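Local coordinates for protein fructose-bisphosphate aldolase class I (Thermoproteus tenax, PDB 1W8S) that belongs to the DeoC/LacD family of TIM-barrel aldolases and holds 1,6-di-O-phosphono-beta-D-fructofuranose in its pocket, at residues 27-32 and 82-87; 78-83 and 90-95. The protein carries 2 engineered substitutions. All coordinates share one frame; numbering follows the deposited sequence.

Contact 1 of 2, residues 27-32 and 82-87; sequences IEHGPA and KTTLYN. With FBP (1,6-di-O-phosphono-beta-D-fructofuranose), chain O.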
# COMPACT_ATOMS: atom_id res chain seq x y z
N ILE E 27 15.24 7.73 -19.46
CA ILE E 27 14.29 6.86 -18.77
C ILE E 27 12.90 6.95 -19.39
O ILE E 27 12.33 5.94 -19.72
CB ILE E 27 14.30 7.07 -17.22
CG1 ILE E 27 13.47 5.93 -16.55
CG2 ILE E 27 13.71 8.37 -16.85
CD1 ILE E 27 13.53 5.86 -15.04
N GLU E 28 12.40 8.15 -19.66
CA GLU E 28 11.01 8.32 -20.17
C GLU E 28 10.81 7.68 -21.52
O GLU E 28 9.76 7.05 -21.78
CB GLU E 28 10.64 9.82 -20.23
CG GLU E 28 10.54 10.49 -18.85
CD GLU E 28 9.37 10.01 -18.01
OE1 GLU E 28 8.34 9.57 -18.57
OE2 GLU E 28 9.49 10.07 -16.77
N HIS E 29 11.79 7.83 -22.42
CA HIS E 29 11.68 7.29 -23.79
C HIS E 29 12.75 6.27 -24.14
O HIS E 29 12.61 5.50 -25.09
CB HIS E 29 11.82 8.42 -24.81
CG HIS E 29 10.81 9.50 -24.64
ND1 HIS E 29 11.04 10.80 -25.04
CD2 HIS E 29 9.56 9.47 -24.12
CE1 HIS E 29 9.98 11.53 -24.76
NE2 HIS E 29 9.07 10.76 -24.19
N GLY E 30 13.86 6.29 -23.44
CA GLY E 30 14.93 5.38 -23.74
C GLY E 30 15.82 5.99 -24.80
O GLY E 30 15.51 7.06 -25.35
N PRO E 31 16.94 5.33 -25.07
CA PRO E 31 17.98 5.92 -25.90
C PRO E 31 17.73 5.92 -27.41
O PRO E 31 18.60 6.42 -28.09
CB PRO E 31 19.23 5.13 -25.51
CG PRO E 31 18.75 3.82 -25.02
CD PRO E 31 17.37 4.06 -24.48
N ALA E 32 16.60 5.44 -27.89
CA ALA E 32 16.26 5.59 -29.29
C ALA E 32 16.19 7.10 -29.70
O ALA E 32 16.56 7.44 -30.80
CB ALA E 32 14.95 4.86 -29.63
N LYS E 82 9.14 7.12 -15.40
CA LYS E 82 8.56 5.88 -15.90
C LYS E 82 9.09 5.65 -17.32
O LYS E 82 9.68 6.54 -17.90
CB LYS E 82 7.03 5.93 -15.91
CG LYS E 82 6.41 6.95 -16.90
CD LYS E 82 4.94 6.67 -17.21
CE LYS E 82 4.73 5.67 -18.31
NZ LYS E 82 5.10 6.17 -19.70
N THR E 83 8.80 4.48 -17.88
CA THR E 83 9.23 4.12 -19.22
C THR E 83 8.05 4.03 -20.15
O THR E 83 6.90 3.88 -19.71
CB THR E 83 9.94 2.74 -19.23
OG1 THR E 83 8.99 1.71 -19.00
CG2 THR E 83 10.92 2.63 -18.09
N THR E 84 8.33 4.11 -21.44
CA THR E 84 7.30 3.85 -22.45
C THR E 84 7.03 2.38 -22.63
O THR E 84 6.08 2.03 -23.32
CB THR E 84 7.67 4.43 -23.83
OG1 THR E 84 8.97 3.97 -24.16
CG2 THR E 84 7.77 5.89 -23.79
N LEU E 85 7.88 1.50 -22.09
CA LEU E 85 7.62 0.07 -22.14
C LEU E 85 6.40 -0.33 -21.32
O LEU E 85 5.76 -1.34 -21.60
CB LEU E 85 8.85 -0.71 -21.65
CG LEU E 85 10.12 -0.51 -22.48
CD1 LEU E 85 11.34 -1.15 -21.80
CD2 LEU E 85 9.96 -1.08 -23.85
N TYR E 86 6.10 0.49 -20.31
CA TYR E 86 5.00 0.26 -19.40
C TYR E 86 3.66 0.41 -20.14
O TYR E 86 3.49 1.34 -20.93
CB TYR E 86 5.13 1.25 -18.24
CG TYR E 86 3.99 1.31 -17.28
CD1 TYR E 86 3.83 0.33 -16.31
CD2 TYR E 86 3.05 2.35 -17.34
CE1 TYR E 86 2.78 0.36 -15.42
CE2 TYR E 86 1.99 2.39 -16.43
CZ TYR E 86 1.86 1.41 -15.47
OH TYR E 86 0.81 1.44 -14.58
N ASN E 87 2.74 -0.51 -19.89
CA ASN E 87 1.42 -0.53 -20.48
C ASN E 87 0.27 -0.21 -19.53
O ASN E 87 -0.88 -0.16 -19.96
CB ASN E 87 1.15 -1.92 -21.04
CG ASN E 87 1.54 -2.05 -22.47
OD1 ASN E 87 1.75 -1.05 -23.15
ND2 ASN E 87 1.66 -3.29 -22.93
P1 FBP O . 10.96 17.52 -25.07
O1P FBP O . 11.89 16.59 -25.75
O2P FBP O . 11.11 19.02 -25.46
O3P FBP O . 9.48 17.16 -25.26
O1 FBP O . 11.30 17.42 -23.51
C1 FBP O . 10.51 18.08 -22.55
C2 FBP O . 9.74 17.04 -21.73
O2 FBP O . 8.87 17.71 -20.79
C3 FBP O . 10.64 16.05 -20.97
O3 FBP O . 11.20 16.55 -19.77
C4 FBP O . 9.66 14.90 -20.74
O4 FBP O . 10.26 13.63 -20.52
C5 FBP O . 8.90 14.89 -22.06
O5 FBP O . 8.90 16.24 -22.56
C6 FBP O . 7.48 14.36 -21.86
O6 FBP O . 6.78 14.46 -23.08
P2 FBP O . 6.07 13.16 -23.75
O4P FBP O . 6.24 13.31 -25.24
O5P FBP O . 6.69 11.89 -23.16
O6P FBP O . 4.55 13.21 -23.53
O HOH W 1 7.49 7.44 -20.27
O HOH W 2 10.30 5.21 -26.38
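Glu28 and His29, two residues of the FBP pocket at the C-terminal end of the barrel strands, meet Lys82, Thr83 and Thr84 of the loop that leaves strand 75-81. The carboxylate of Glu28 receives the backbone N-H of Lys82 on OE2, with N to OE2 3.3 Å and a nearly straight N-H...O angle of 160°. The donor stands above the carboxylate plane, 52° out of it. A bend at chi2 (-68°) sets Glu28 CD over the start of the loop, and the side chains of Glu28 and Lys82 cross at about a right angle. Beside this bond the backbones come close: Glu28 CA makes a CA-H...O contact with Lys82 O at 3.2 Å. Lys82 NZ lies 4.8 Å from Glu28 OE1, and the two are linked through a water that accepts from NZ at 2.8 Å and has Glu28 OE1 and Glu28 O as hydrogen-bonding partners. NZ also folds back on its own loop, giving a hydrogen bond to Thr83 O at 2.9 Å.

In a TIM barrel, loops following the parallel strands surround the pocket, and here two of them abut. Methyl CG2 of Thr84 presses on Glu28 O at 3.1 Å and reaches the edge of the His29 imidazole, near its plane. At that ring's edge NE2 donates to FBP O5P at 2.8 Å, while ND1 is hydrogen-bonded to Asp33 OD2, so that both ring nitrogens are held and the rotation of the imidazole is set between FBP and a second-shell carboxylate. A second water joins His29 O to Thr84 OG1, its distance to His29 O being 2.7 Å. Farther out, Tyr163 OH of the second subunit hydrogen-bonds Ile27 O and Thr84 N, and Glu120 of that subunit Thr83 OG1, placing the junction at a subunit interface.

Contact 2 of 2, residues 78-83 and 90-95; sequences KLNGKT and PVSVAN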
# COMPACT_ATOMS: atom_id res chain seq x y z
N LYS E 78 14.73 15.90 -11.63
CA LYS E 78 13.50 15.23 -11.95
C LYS E 78 13.38 14.00 -11.06
O LYS E 78 14.17 13.06 -11.19
CB LYS E 78 13.56 14.77 -13.41
CG LYS E 78 12.35 14.00 -13.91
CD LYS E 78 11.10 14.72 -13.60
CE LYS E 78 9.88 14.11 -14.30
NZ LYS E 78 9.96 12.68 -14.51
N LEU E 79 12.44 14.03 -10.11
CA LEU E 79 12.42 13.05 -9.01
C LEU E 79 11.78 11.73 -9.39
O LEU E 79 12.17 10.70 -8.85
CB LEU E 79 11.70 13.59 -7.76
CG LEU E 79 12.30 14.84 -7.15
CD1 LEU E 79 11.28 15.46 -6.22
CD2 LEU E 79 13.55 14.50 -6.39
N ASN E 80 10.78 11.74 -10.26
CA ASN E 80 10.09 10.51 -10.61
C ASN E 80 10.50 10.09 -12.00
O ASN E 80 11.38 10.69 -12.59
CB ASN E 80 8.56 10.53 -10.38
CG ASN E 80 7.82 11.68 -11.07
OD1 ASN E 80 8.41 12.62 -11.59
ND2 ASN E 80 6.48 11.62 -11.00
N GLY E 81 9.91 9.04 -12.52
CA GLY E 81 10.22 8.61 -13.87
C GLY E 81 9.61 7.27 -14.16
O GLY E 81 9.45 6.42 -13.26
N LYS E 82 9.14 7.12 -15.40
CA LYS E 82 8.56 5.88 -15.90
C LYS E 82 9.09 5.65 -17.32
O LYS E 82 9.68 6.54 -17.90
CB LYS E 82 7.03 5.93 -15.91
CG LYS E 82 6.41 6.95 -16.90
CD LYS E 82 4.94 6.67 -17.21
CE LYS E 82 4.73 5.67 -18.31
NZ LYS E 82 5.10 6.17 -19.70
N THR E 83 8.80 4.48 -17.88
CA THR E 83 9.23 4.12 -19.22
C THR E 83 8.05 4.03 -20.15
O THR E 83 6.90 3.88 -19.71
CB THR E 83 9.94 2.74 -19.23
OG1 THR E 83 8.99 1.71 -19.00
CG2 THR E 83 10.92 2.63 -18.09
N PRO E 90 -1.18 5.24 -16.47
CA PRO E 90 0.07 5.99 -16.34
C PRO E 90 0.41 6.32 -14.92
O PRO E 90 -0.42 6.86 -14.21
CB PRO E 90 -0.20 7.28 -17.12
CG PRO E 90 -1.27 6.93 -18.05
CD PRO E 90 -2.10 5.91 -17.39
N VAL E 91 1.63 6.01 -14.52
CA VAL E 91 2.07 6.28 -13.17
C VAL E 91 3.58 6.45 -13.18
O VAL E 91 4.29 5.76 -13.89
CB VAL E 91 1.62 5.16 -12.23
CG1 VAL E 91 2.37 3.89 -12.50
CG2 VAL E 91 1.75 5.58 -10.77
N SER E 92 4.05 7.41 -12.42
CA SER E 92 5.49 7.72 -12.33
C SER E 92 5.80 8.01 -10.85
O SER E 92 5.25 8.96 -10.30
CB SER E 92 5.80 8.94 -13.17
OG SER E 92 7.22 9.19 -13.24
N VAL E 93 6.59 7.14 -10.20
CA VAL E 93 6.88 7.31 -8.78
C VAL E 93 8.30 7.83 -8.55
O VAL E 93 9.18 7.67 -9.38
CB VAL E 93 6.70 6.00 -7.98
CG1 VAL E 93 5.31 5.48 -8.09
CG2 VAL E 93 7.67 4.98 -8.43
N ALA E 94 8.50 8.45 -7.39
CA ALA E 94 9.78 9.03 -7.06
C ALA E 94 10.83 7.97 -6.93
O ALA E 94 10.60 6.93 -6.31
CB ALA E 94 9.68 9.83 -5.75
N ASN E 95 11.98 8.20 -7.55
CA ASN E 95 13.15 7.35 -7.35
C ASN E 95 14.24 8.07 -6.55
O ASN E 95 15.36 7.55 -6.40
CB ASN E 95 13.73 6.87 -8.69
CG ASN E 95 14.12 7.99 -9.59
OD1 ASN E 95 15.07 8.72 -9.31
ND2 ASN E 95 13.39 8.15 -10.68
O HOH W 3 15.70 11.01 -10.41
O HOH W 4 7.30 10.60 -15.39
O HOH W 5 7.54 4.95 -12.02
O HOH W 6 11.00 6.33 -10.94
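Asn80 reaches across to Ser92 with its carboxamide: ND2 donates to Ser92 O at 3.0 Å, the oxygen lying close to the amide plane while the N-H arrives 64° out of the carbonyl plane. Asn80 CB rests on Val93 O at 3.1 Å. Leu79 O takes the N-H of Asn95 at 2.8 Å, a bond only slightly tilted from the carbonyl plane. Ser92 OG, anti to the backbone N (chi1 -174°), packs against Gly81 CA at 3.1 Å and hydrogen-bonds a water at 2.6 Å, and Lys82 CB touches Val91 O at 3.4 Å.

Waters fill in the bonding between the two segments. One spans Gly81 O and Val93 N; another donates to Gly81 O and Val93 O and accepts from Asn95 ND2 at 3.0 Å; a third joins Lys78 O to Asn95 OD1. In the next shell, Lys78 NZ hydrogen-bonds Asn80 O at 3.1 Å, Thr112 O of strand 108-113 takes a further hydrogen bond from Asn80 ND2, and Glu126 OE1 of helix 120-137 accepts one from Ala94 N. The segments thus form a loosely bonded, partly water-mediated beta hairpin, short strand 93-94 running antiparallel to the end of barrel strand 75-81.

Overall arrangement
Contact 2 is the more buried of the two, with seven of its nine touching residues buried against three of six in contact 1. Contact 2 holds the end of strand 75-81, and contact 1 the loop that follows it; they share Lys82 and Thr83, their centres about 11 Å apart. The chemistry follows the place: contact 1 joins loop to helix end beside FBP, through a carboxylate, an ammonium and waters, whereas contact 2 joins the two arms of a hairpin through backbone and side-chain amides and waters. Glu28 links them, since OE2 packs on Gly81 CA at 3.3 Å and makes a long, weak ion pair with Lys78 NZ. Both also touch the second subunit.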